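PDB 4DVE: biotin transporter BioY from Lactococcus lactis subsp. cremoris, which binds biotin in the membrane and probably serves as the substrate-binding S component of an energy-coupling factor (ECF) ABC transporter. Local coordinates for residues Q51-M56 / A177-V182; Y66-V71 / F108-I113; G100-A105 / I149-Q154. One frame throughout, in Å; residues are numbered along the deposited sequence.

Contact 1. Residues Q51-M56 / A177-V182; sequences QNMGIM and AILTVV. With BTN (biotin), chain D.
T180 lays its side-chain oxygen over two selenomethionines of 51-56, one helical turn apart on the same helix. Its OG1 stands 3.6 Å from CG of M53 and also 3.6 Å from CB of M56, while its CG2 rests on the carbonyl of M56, 3.9 Å from M56 O. With OG1 beside its own backbone N (chi1 -70°), the hydroxyl is hydrogen-bonded to the carbonyl of K176 in the preceding turn, which satisfies a polar atom set against apolar neighbours. An alanine here would probably leave M53 and M56 facing a gap where OG1 and CG2 had been, and K176 O without its hydroxyl partner.

M56 completes the contact by bringing its selenium to A177: M56 SE lies 3.8 Å from the backbone N of A177 and 4.1 Å from A177 CB. M53 SE, in turn, reaches L179 CB at 4.2 Å, and the M53 and T180 side chains slide past each other in opposite directions. The axes of the two short helical segments are inclined by 42° and come within 9.3 Å.

Just before this packing, N52 approaches C6 of biotin through ND2 at 3.6 Å. N52 is hydrogen-bonded to K176 and D173, and D173 also binds biotin, so this pairing of helices 52-80 and 170-189 borders the S-component biotin site, N52 and D173 both lying in the ligand's pocket.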
loop_
_atom_site.group_PDB
_atom_site.type_symbol
_atom_site.label_atom_id
_atom_site.label_comp_id
_atom_site.label_asym_id
_atom_site.label_seq_id
_atom_site.Cartn_x
_atom_site.Cartn_y
_atom_site.Cartn_z
ATOM N N GLN A 51 -4.785 5.556 4.330
ATOM C CA GLN A 51 -4.645 4.095 4.389
ATOM C C GLN A 51 -3.635 3.496 3.385
ATOM O O GLN A 51 -3.013 2.456 3.657
ATOM C CB GLN A 51 -6.050 3.467 4.277
ATOM C CG GLN A 51 -6.128 1.981 4.348
ATOM C CD GLN A 51 -7.555 1.465 4.549
ATOM O OE1 GLN A 51 -7.877 0.876 5.603
ATOM N NE2 GLN A 51 -8.394 1.643 3.546
ATOM N N ASN A 52 -3.466 4.142 2.221
ATOM C CA ASN A 52 -2.488 3.680 1.264
ATOM C C ASN A 52 -1.044 3.683 1.796
ATOM O O ASN A 52 -0.202 2.953 1.289
ATOM C CB ASN A 52 -2.602 4.389 -0.097
ATOM C CG ASN A 52 -2.354 5.869 -0.017
ATOM O OD1 ASN A 52 -2.816 6.525 0.917
ATOM N ND2 ASN A 52 -1.638 6.417 -1.017
HETATM N N MSE A 53 -0.754 4.453 2.839
HETATM C CA MSE A 53 0.578 4.400 3.452
HETATM C C MSE A 53 0.911 3.000 3.993
HETATM O O MSE A 53 2.072 2.523 3.907
HETATM C CB MSE A 53 0.653 5.439 4.572
HETATM C CG MSE A 53 2.052 5.445 5.195
HETATM SE SE MSE A 53 2.251 6.917 6.501
HETATM C CE MSE A 53 1.149 6.126 7.922
ATOM N N GLY A 54 -0.072 2.354 4.618
ATOM C CA GLY A 54 0.146 1.019 5.178
ATOM C C GLY A 54 0.451 -0.005 4.084
ATOM O O GLY A 54 1.210 -0.959 4.301
ATOM N N ILE A 55 -0.188 0.182 2.933
ATOM C CA ILE A 55 0.043 -0.634 1.770
ATOM C C ILE A 55 1.496 -0.491 1.325
ATOM O O ILE A 55 2.125 -1.468 0.954
ATOM C CB ILE A 55 -0.868 -0.252 0.575
ATOM C CG1 ILE A 55 -2.356 -0.269 0.972
ATOM C CG2 ILE A 55 -0.607 -1.194 -0.605
ATOM C CD1 ILE A 55 -2.825 -1.576 1.591
HETATM N N MSE A 56 2.021 0.727 1.405
HETATM C CA MSE A 56 3.390 1.014 1.002
HETATM C C MSE A 56 4.403 0.368 1.907
HETATM O O MSE A 56 5.474 -0.063 1.441
HETATM C CB MSE A 56 3.675 2.520 1.039
HETATM C CG MSE A 56 2.925 3.268 -0.023
HETATM SE SE MSE A 56 3.356 5.198 0.072
HETATM C CE MSE A 56 1.621 5.914 -0.542
ATOM N N ALA A 177 5.128 8.243 1.359
ATOM C CA ALA A 177 6.259 7.431 0.905
ATOM C C ALA A 177 7.528 7.738 1.731
ATOM O O ALA A 177 8.295 6.812 2.058
ATOM C CB ALA A 177 6.525 7.646 -0.588
ATOM N N ILE A 178 7.743 9.026 2.055
ATOM C CA ILE A 178 8.894 9.453 2.845
ATOM C C ILE A 178 8.781 8.880 4.253
ATOM O O ILE A 178 9.771 8.367 4.810
ATOM C CB ILE A 178 9.017 10.997 3.023
ATOM C CG1 ILE A 178 9.214 11.782 1.715
ATOM C CG2 ILE A 178 10.148 11.356 3.957
ATOM C CD1 ILE A 178 10.039 11.120 0.657
ATOM N N LEU A 179 7.600 9.010 4.850
ATOM C CA LEU A 179 7.383 8.478 6.204
ATOM C C LEU A 179 7.518 6.958 6.203
ATOM O O LEU A 179 8.004 6.371 7.183
ATOM C CB LEU A 179 6.002 8.877 6.750
ATOM C CG LEU A 179 5.861 10.343 7.168
ATOM C CD1 LEU A 179 4.390 10.722 7.365
ATOM C CD2 LEU A 179 6.673 10.592 8.440
ATOM N N THR A 180 7.054 6.327 5.117
ATOM C CA THR A 180 7.227 4.877 4.934
ATOM C C THR A 180 8.703 4.470 5.028
ATOM O O THR A 180 9.060 3.578 5.800
ATOM C CB THR A 180 6.618 4.374 3.604
ATOM O OG1 THR A 180 5.179 4.436 3.674
ATOM C CG2 THR A 180 7.061 2.923 3.305
ATOM N N VAL A 181 9.562 5.140 4.273
ATOM C CA VAL A 181 10.983 4.795 4.279
ATOM C C VAL A 181 11.591 5.020 5.672
ATOM O O VAL A 181 12.268 4.123 6.212
ATOM C CB VAL A 181 11.763 5.506 3.166
ATOM C CG1 VAL A 181 13.273 5.166 3.231
ATOM C CG2 VAL A 181 11.171 5.119 1.815
ATOM N N VAL A 182 11.304 6.179 6.276
ATOM C CA VAL A 182 11.806 6.484 7.626
ATOM C C VAL A 182 11.359 5.419 8.646
ATOM O O VAL A 182 12.185 4.849 9.373
ATOM C CB VAL A 182 11.336 7.877 8.125
ATOM C CG1 VAL A 182 11.776 8.099 9.566
ATOM C CG2 VAL A 182 11.882 8.995 7.228
HETATM C C11 BTN D . -11.231 3.375 -0.940
HETATM O O11 BTN D . -11.184 3.306 0.309
HETATM O O12 BTN D . -12.312 3.226 -1.527
HETATM C C10 BTN D . -9.961 3.620 -1.776
HETATM C C9 BTN D . -9.572 5.098 -1.867
HETATM C C8 BTN D . -8.332 5.277 -2.774
HETATM C C7 BTN D . -7.742 6.690 -2.637
HETATM C C2 BTN D . -6.499 6.894 -3.486
HETATM S S1 BTN D . -5.130 5.894 -2.877
HETATM C C6 BTN D . -3.962 6.890 -3.777
HETATM C C5 BTN D . -4.484 8.349 -3.775
HETATM N N1 BTN D . -3.970 9.079 -2.645
HETATM C C3 BTN D . -4.918 9.434 -1.782
HETATM O O3 BTN D . -4.739 10.071 -0.742
HETATM N N2 BTN D . -6.099 8.996 -2.251
HETATM C C4 BTN D . -5.992 8.329 -3.525
#

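Contact 2. Residues Y66-V71 / F108-I113; sequences YGTISV and FTPFLI. With BNG (nonyl beta-D-glucopyranoside), chain F.
The side-chain oxygen of T68, turned beside the backbone N (chi1 -57°), meets the start of the F111 side chain, whose CG is anti to the backbone N (chi1 172°). The two side chains lie next to each other and point the same way. T68 OG1 is 3.4 Å from F111 CB; it also sits 3.3 Å from F111 N, but the angle is too poor for a hydrogen bond, and the hydroxyl is bonded instead to the carbonyl of P64.

P110 supplies the apolar middle of the contact. P110 CB presses on the backbone of G67, 3.6 Å from G67 C, at a point where a side chain on the glycine would be a tight fit. P110 CG meets V71 CG2 at 3.6 Å, the valine and the ring crossing obliquely. Helix 100-119 is kinked here: P110 has no N-H to give, and the N of F111 also makes no bond to the turn before. The segments run nearly antiparallel, at 168°, with axes 7.8 Å apart.

A detergent molecule, nonyl beta-D-glucopyranoside, touches both segments. Its alkyl chain passes T68 CG2, with C6' at 3.7 Å, and its sugar atom C1 lies in the plane of the F111 ring, 3.9 Å from the edge atom CE2. Such a ligand is consistent with a lipid-facing surface. Helix 13-33 flanks segment 66-71, packing on V71 and Y66 and bonding to S70, while helix 128-155 flanks 108-113 through T109, L112 and I113.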
loop_
_atom_site.group_PDB
_atom_site.type_symbol
_atom_site.label_atom_id
_atom_site.label_comp_id
_atom_site.label_asym_id
_atom_site.label_seq_id
_atom_site.Cartn_x
_atom_site.Cartn_y
_atom_site.Cartn_z
ATOM N N TYR A 66 5.095 -12.218 2.209
ATOM C CA TYR A 66 4.300 -11.929 3.406
ATOM C C TYR A 66 3.710 -10.528 3.415
ATOM O O TYR A 66 2.622 -10.322 3.953
ATOM C CB TYR A 66 5.094 -12.249 4.673
ATOM C CG TYR A 66 5.407 -13.734 4.736
ATOM C CD1 TYR A 66 4.409 -14.679 4.962
ATOM C CD2 TYR A 66 6.684 -14.193 4.501
ATOM C CE1 TYR A 66 4.698 -16.043 4.968
ATOM C CE2 TYR A 66 6.977 -15.539 4.483
ATOM C CZ TYR A 66 5.988 -16.455 4.718
ATOM O OH TYR A 66 6.357 -17.787 4.715
ATOM N N GLY A 67 4.387 -9.569 2.781
ATOM C CA GLY A 67 3.778 -8.255 2.571
ATOM C C GLY A 67 2.519 -8.347 1.737
ATOM O O GLY A 67 1.488 -7.739 2.056
ATOM N N THR A 68 2.569 -9.154 0.681
ATOM C CA THR A 68 1.405 -9.366 -0.160
ATOM C C THR A 68 0.270 -10.099 0.557
ATOM O O THR A 68 -0.917 -9.777 0.385
ATOM C CB THR A 68 1.799 -10.096 -1.469
ATOM O OG1 THR A 68 2.806 -9.324 -2.139
ATOM C CG2 THR A 68 0.596 -10.265 -2.384
ATOM N N ILE A 69 0.634 -11.078 1.377
ATOM C CA ILE A 69 -0.353 -11.813 2.145
ATOM C C ILE A 69 -1.059 -10.863 3.114
ATOM O O ILE A 69 -2.275 -10.918 3.232
ATOM C CB ILE A 69 0.295 -13.019 2.860
ATOM C CG1 ILE A 69 0.699 -14.076 1.812
ATOM C CG2 ILE A 69 -0.631 -13.643 3.909
ATOM C CD1 ILE A 69 1.475 -15.237 2.399
ATOM N N SER A 70 -0.302 -10.022 3.816
ATOM C CA SER A 70 -0.897 -9.070 4.758
ATOM C C SER A 70 -1.923 -8.135 4.117
ATOM O O SER A 70 -2.975 -7.861 4.720
ATOM C CB SER A 70 0.179 -8.178 5.396
ATOM O OG SER A 70 0.788 -8.853 6.439
ATOM N N VAL A 71 -1.560 -7.575 2.961
ATOM C CA VAL A 71 -2.448 -6.678 2.180
ATOM C C VAL A 71 -3.626 -7.464 1.623
ATOM O O VAL A 71 -4.776 -7.007 1.639
ATOM C CB VAL A 71 -1.669 -5.911 1.058
ATOM C CG1 VAL A 71 -2.621 -5.193 0.084
ATOM C CG2 VAL A 71 -0.685 -4.930 1.702
ATOM N N PHE A 108 -0.831 -5.509 -5.617
ATOM C CA PHE A 108 0.456 -5.770 -6.261
ATOM C C PHE A 108 1.613 -4.952 -5.712
ATOM O O PHE A 108 2.764 -5.303 -5.918
ATOM C CB PHE A 108 0.334 -5.496 -7.766
ATOM C CG PHE A 108 -0.602 -6.416 -8.435
ATOM C CD1 PHE A 108 -0.167 -7.666 -8.870
ATOM C CD2 PHE A 108 -1.941 -6.081 -8.576
ATOM C CE1 PHE A 108 -1.058 -8.547 -9.466
ATOM C CE2 PHE A 108 -2.835 -6.954 -9.169
ATOM C CZ PHE A 108 -2.398 -8.191 -9.612
ATOM N N THR A 109 1.299 -3.854 -5.042
ATOM C CA THR A 109 2.296 -2.922 -4.521
ATOM C C THR A 109 3.333 -3.583 -3.600
ATOM O O THR A 109 4.525 -3.368 -3.811
ATOM C CB THR A 109 1.593 -1.734 -3.824
ATOM O OG1 THR A 109 0.879 -1.001 -4.827
ATOM C CG2 THR A 109 2.554 -0.804 -3.068
ATOM N N PRO A 110 2.897 -4.382 -2.609
ATOM C CA PRO A 110 3.923 -4.969 -1.711
ATOM C C PRO A 110 4.793 -5.974 -2.407
ATOM O O PRO A 110 5.950 -6.081 -2.072
ATOM C CB PRO A 110 3.115 -5.633 -0.580
ATOM C CG PRO A 110 1.704 -5.521 -0.972
ATOM C CD PRO A 110 1.529 -4.592 -2.103
ATOM N N PHE A 111 4.255 -6.664 -3.413
ATOM C CA PHE A 111 5.064 -7.585 -4.187
ATOM C C PHE A 111 6.142 -6.825 -4.977
ATOM O O PHE A 111 7.316 -7.159 -4.953
ATOM C CB PHE A 111 4.200 -8.411 -5.158
ATOM C CG PHE A 111 5.032 -9.219 -6.080
ATOM C CD1 PHE A 111 5.298 -8.780 -7.368
ATOM C CD2 PHE A 111 5.672 -10.366 -5.613
ATOM C CE1 PHE A 111 6.134 -9.512 -8.205
ATOM C CE2 PHE A 111 6.508 -11.104 -6.443
ATOM C CZ PHE A 111 6.744 -10.665 -7.735
ATOM N N LEU A 112 5.724 -5.782 -5.677
ATOM C CA LEU A 112 6.654 -4.979 -6.438
ATOM C C LEU A 112 7.703 -4.337 -5.569
ATOM O O LEU A 112 8.885 -4.412 -5.885
ATOM C CB LEU A 112 5.908 -3.925 -7.255
ATOM C CG LEU A 112 5.041 -4.539 -8.353
ATOM C CD1 LEU A 112 4.037 -3.507 -8.928
ATOM C CD2 LEU A 112 5.919 -5.115 -9.463
ATOM N N ILE A 113 7.289 -3.668 -4.501
ATOM C CA ILE A 113 8.243 -3.006 -3.601
ATOM C C ILE A 113 9.216 -4.045 -2.991
ATOM O O ILE A 113 10.441 -3.877 -3.040
ATOM C CB ILE A 113 7.521 -2.205 -2.492
ATOM C CG1 ILE A 113 6.832 -0.964 -3.104
ATOM C CG2 ILE A 113 8.506 -1.793 -1.396
ATOM C CD1 ILE A 113 6.050 -0.107 -2.110
HETATM C C1 BNG F . 8.142 -14.159 -4.713
HETATM C C2 BNG F . 9.472 -14.096 -3.971
HETATM C C3 BNG F . 10.527 -13.377 -4.803
HETATM C C4 BNG F . 10.578 -13.934 -6.221
HETATM C C5 BNG F . 9.182 -14.008 -6.828
HETATM C C6 BNG F . 9.224 -14.637 -8.216
HETATM C "C1'" BNG F . 5.877 -14.771 -4.444
HETATM C "C2'" BNG F . 4.967 -14.283 -3.324
HETATM C "C3'" BNG F . 3.554 -14.830 -3.490
HETATM C "C4'" BNG F . 2.515 -13.776 -3.126
HETATM C "C5'" BNG F . 1.360 -14.395 -2.346
HETATM C "C6'" BNG F . 0.019 -13.912 -2.883
HETATM C "C7'" BNG F . -0.978 -13.699 -1.750
HETATM C "C8'" BNG F . -2.371 -13.404 -2.296
HETATM C "C9'" BNG F . -3.328 -13.054 -1.178
HETATM O O1 BNG F . 7.206 -14.916 -3.948
HETATM O O2 BNG F . 9.292 -13.405 -2.729
HETATM O O3 BNG F . 11.809 -13.531 -4.183
HETATM O O4 BNG F . 11.408 -13.096 -7.033
HETATM O O5 BNG F . 8.336 -14.782 -5.981
HETATM O O6 BNG F . 8.301 -15.730 -8.272
#

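Contact 3. Residues G100-A105 / I149-Q154; sequences GGYRIA and IWLSFQ. With BTN (biotin), chain D.
This is an indole-on-glycine packing contact: W150, near the C-terminal end of helix 128-155, lies over G100 and G101 at the N-terminal end of helix 100-119. The indole, with CG anti to the backbone N (chi1 179°), covers the peptide with one face: G101 N is 3.3 Å above the plane, toward the rim, and G100 C stands 4.0 Å above the centre. G100 CA makes a CH-pi contact with the five-membered ring, 4.1 Å from its centroid. A CB on either glycine would clash with the tryptophan; without one, the indole face can come down on the backbone. W150 NE1 is fixed by a hydrogen bond to the carbonyl of G97.

I104 meets the six-membered end, its CD1 3.4 Å from W150 CZ3, the two side chains at about a right angle. From the same helix, Y102 and R103 turn to biotin: C2 of the ligand lies 3.7 Å above the Y102 ring face, and R103 NH2 gives a weak bond to carboxylate O12 at 2.6 Å. S99 and S94 hold the R103 guanidinium too. Around this pair, whose directions differ by 145°, helix 159-165 packs on L151, I149 and S152.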
loop_
_atom_site.group_PDB
_atom_site.type_symbol
_atom_site.label_atom_id
_atom_site.label_comp_id
_atom_site.label_asym_id
_atom_site.label_seq_id
_atom_site.Cartn_x
_atom_site.Cartn_y
_atom_site.Cartn_z
ATOM N N GLY A 100 -11.925 1.732 -7.290
ATOM C CA GLY A 100 -11.578 0.309 -7.455
ATOM C C GLY A 100 -10.167 0.046 -7.964
ATOM O O GLY A 100 -9.480 -0.875 -7.503
ATOM N N GLY A 101 -9.732 0.865 -8.910
ATOM C CA GLY A 101 -8.424 0.728 -9.524
ATOM C C GLY A 101 -7.278 0.872 -8.539
ATOM O O GLY A 101 -6.315 0.099 -8.594
ATOM N N TYR A 102 -7.378 1.856 -7.642
ATOM C CA TYR A 102 -6.349 2.065 -6.648
ATOM C C TYR A 102 -6.226 0.811 -5.766
ATOM O O TYR A 102 -5.126 0.333 -5.477
ATOM C CB TYR A 102 -6.651 3.274 -5.764
ATOM C CG TYR A 102 -6.844 4.578 -6.504
ATOM C CD1 TYR A 102 -5.751 5.406 -6.841
ATOM C CD2 TYR A 102 -8.133 4.990 -6.882
ATOM C CE1 TYR A 102 -5.951 6.620 -7.497
ATOM C CE2 TYR A 102 -8.338 6.192 -7.543
ATOM C CZ TYR A 102 -7.255 7.001 -7.865
ATOM O OH TYR A 102 -7.505 8.187 -8.546
ATOM N N ARG A 103 -7.374 0.276 -5.382
ATOM C CA ARG A 103 -7.469 -0.906 -4.503
ATOM C C ARG A 103 -6.894 -2.185 -5.098
ATOM O O ARG A 103 -6.208 -2.942 -4.407
ATOM C CB ARG A 103 -8.924 -1.105 -4.079
ATOM C CG ARG A 103 -9.245 -0.118 -2.984
ATOM C CD ARG A 103 -10.583 0.524 -3.090
ATOM N NE ARG A 103 -11.652 -0.392 -2.920
ATOM C CZ ARG A 103 -12.921 -0.043 -2.799
ATOM N NH1 ARG A 103 -13.820 -0.991 -2.607
ATOM N NH2 ARG A 103 -13.289 1.225 -2.830
ATOM N N ILE A 104 -7.143 -2.405 -6.377
ATOM C CA ILE A 104 -6.587 -3.539 -7.074
ATOM C C ILE A 104 -5.082 -3.369 -7.203
ATOM O O ILE A 104 -4.344 -4.323 -7.001
ATOM C CB ILE A 104 -7.238 -3.729 -8.464
ATOM C CG1 ILE A 104 -8.716 -4.090 -8.295
ATOM C CG2 ILE A 104 -6.526 -4.820 -9.247
ATOM C CD1 ILE A 104 -9.539 -3.977 -9.574
ATOM N N ALA A 105 -4.624 -2.149 -7.503
ATOM C CA ALA A 105 -3.198 -1.869 -7.571
ATOM C C ALA A 105 -2.525 -2.152 -6.214
ATOM O O ALA A 105 -1.372 -2.621 -6.177
ATOM C CB ALA A 105 -2.922 -0.425 -8.031
ATOM N N ILE A 149 -6.798 5.430 -14.433
ATOM C CA ILE A 149 -7.343 4.764 -15.617
ATOM C C ILE A 149 -8.691 4.130 -15.323
ATOM O O ILE A 149 -9.673 4.275 -16.091
ATOM C CB ILE A 149 -6.350 3.738 -16.180
ATOM C CG1 ILE A 149 -5.135 4.462 -16.738
ATOM C CG2 ILE A 149 -6.954 2.890 -17.306
ATOM C CD1 ILE A 149 -3.987 3.500 -16.967
ATOM N N TRP A 150 -8.760 3.430 -14.210
ATOM C CA TRP A 150 -10.002 2.809 -13.792
ATOM C C TRP A 150 -11.096 3.831 -13.590
ATOM O O TRP A 150 -12.210 3.664 -14.084
ATOM C CB TRP A 150 -9.776 2.051 -12.513
ATOM C CG TRP A 150 -10.995 1.387 -11.966
ATOM C CD1 TRP A 150 -12.068 1.961 -11.295
ATOM C CD2 TRP A 150 -11.257 -0.038 -11.948
ATOM N NE1 TRP A 150 -12.985 1.016 -10.928
ATOM C CE2 TRP A 150 -12.547 -0.212 -11.276
ATOM C CE3 TRP A 150 -10.567 -1.164 -12.393
ATOM C CZ2 TRP A 150 -13.102 -1.471 -11.074
ATOM C CZ3 TRP A 150 -11.141 -2.429 -12.187
ATOM C CH2 TRP A 150 -12.381 -2.577 -11.546
ATOM N N LEU A 151 -10.765 4.904 -12.883
ATOM C CA LEU A 151 -11.680 6.007 -12.683
ATOM C C LEU A 151 -12.263 6.555 -13.990
ATOM O O LEU A 151 -13.467 6.752 -14.095
ATOM C CB LEU A 151 -10.993 7.124 -11.901
ATOM C CG LEU A 151 -11.813 8.387 -11.657
ATOM C CD1 LEU A 151 -13.056 8.118 -10.792
ATOM C CD2 LEU A 151 -10.886 9.465 -11.104
ATOM N N SER A 152 -11.393 6.810 -14.959
ATOM C CA SER A 152 -11.787 7.284 -16.277
ATOM C C SER A 152 -12.862 6.376 -16.885
ATOM O O SER A 152 -13.911 6.836 -17.345
ATOM C CB SER A 152 -10.557 7.331 -17.195
ATOM O OG SER A 152 -10.924 7.795 -18.469
ATOM N N PHE A 153 -12.604 5.077 -16.850
ATOM C CA PHE A 153 -13.552 4.109 -17.392
ATOM C C PHE A 153 -14.806 4.017 -16.550
ATOM O O PHE A 153 -15.882 4.067 -17.078
ATOM C CB PHE A 153 -12.915 2.720 -17.577
ATOM C CG PHE A 153 -12.094 2.596 -18.833
ATOM C CD1 PHE A 153 -12.712 2.365 -20.063
ATOM C CD2 PHE A 153 -10.709 2.704 -18.798
ATOM C CE1 PHE A 153 -11.956 2.255 -21.223
ATOM C CE2 PHE A 153 -9.950 2.593 -19.954
ATOM C CZ PHE A 153 -10.574 2.366 -21.165
ATOM N N GLN A 154 -14.709 3.891 -15.238
ATOM C CA GLN A 154 -15.961 3.623 -14.503
ATOM C C GLN A 154 -16.834 4.852 -14.268
ATOM O O GLN A 154 -18.023 4.712 -14.114
ATOM C CB GLN A 154 -15.757 2.764 -13.238
ATOM C CG GLN A 154 -15.530 3.483 -11.953
ATOM C CD GLN A 154 -16.737 4.175 -11.367
ATOM O OE1 GLN A 154 -17.794 3.600 -11.133
ATOM N NE2 GLN A 154 -16.551 5.407 -11.072
HETATM C C11 BTN D . -11.231 3.375 -0.940
HETATM O O11 BTN D . -11.184 3.306 0.309
HETATM O O12 BTN D . -12.312 3.226 -1.527
HETATM C C10 BTN D . -9.961 3.620 -1.776
HETATM C C9 BTN D . -9.572 5.098 -1.867
HETATM C C8 BTN D . -8.332 5.277 -2.774
HETATM C C7 BTN D . -7.742 6.690 -2.637
HETATM C C2 BTN D . -6.499 6.894 -3.486
HETATM S S1 BTN D . -5.130 5.894 -2.877
HETATM C C6 BTN D . -3.962 6.890 -3.777
HETATM C C5 BTN D . -4.484 8.349 -3.775
HETATM N N1 BTN D . -3.970 9.079 -2.645
HETATM C C3 BTN D . -4.918 9.434 -1.782
HETATM O O3 BTN D . -4.739 10.071 -0.742
HETATM N N2 BTN D . -6.099 8.996 -2.251
HETATM C C4 BTN D . -5.992 8.329 -3.525
#

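Contacts 1 and 2 share helix 52-80 and touch: their centres are 13 Å apart, I55 CD1 meets V71 CG1 at 3.9 Å, and I55 CG2 meets T109 CB at 3.9 Å. Contacts 2 and 3 share helix 100-119, centres about 18 Å apart, their segments adjoining in sequence. Contacts 1 and 3 do not touch, with nearest atoms about 6 Å apart, yet of the three these two alone reach biotin: contact 1 beside its ring system, contact 3 at ring and carboxylate. Contact 2 stands back, with the V71 side chain about 12 Å from biotin, and meets detergent instead.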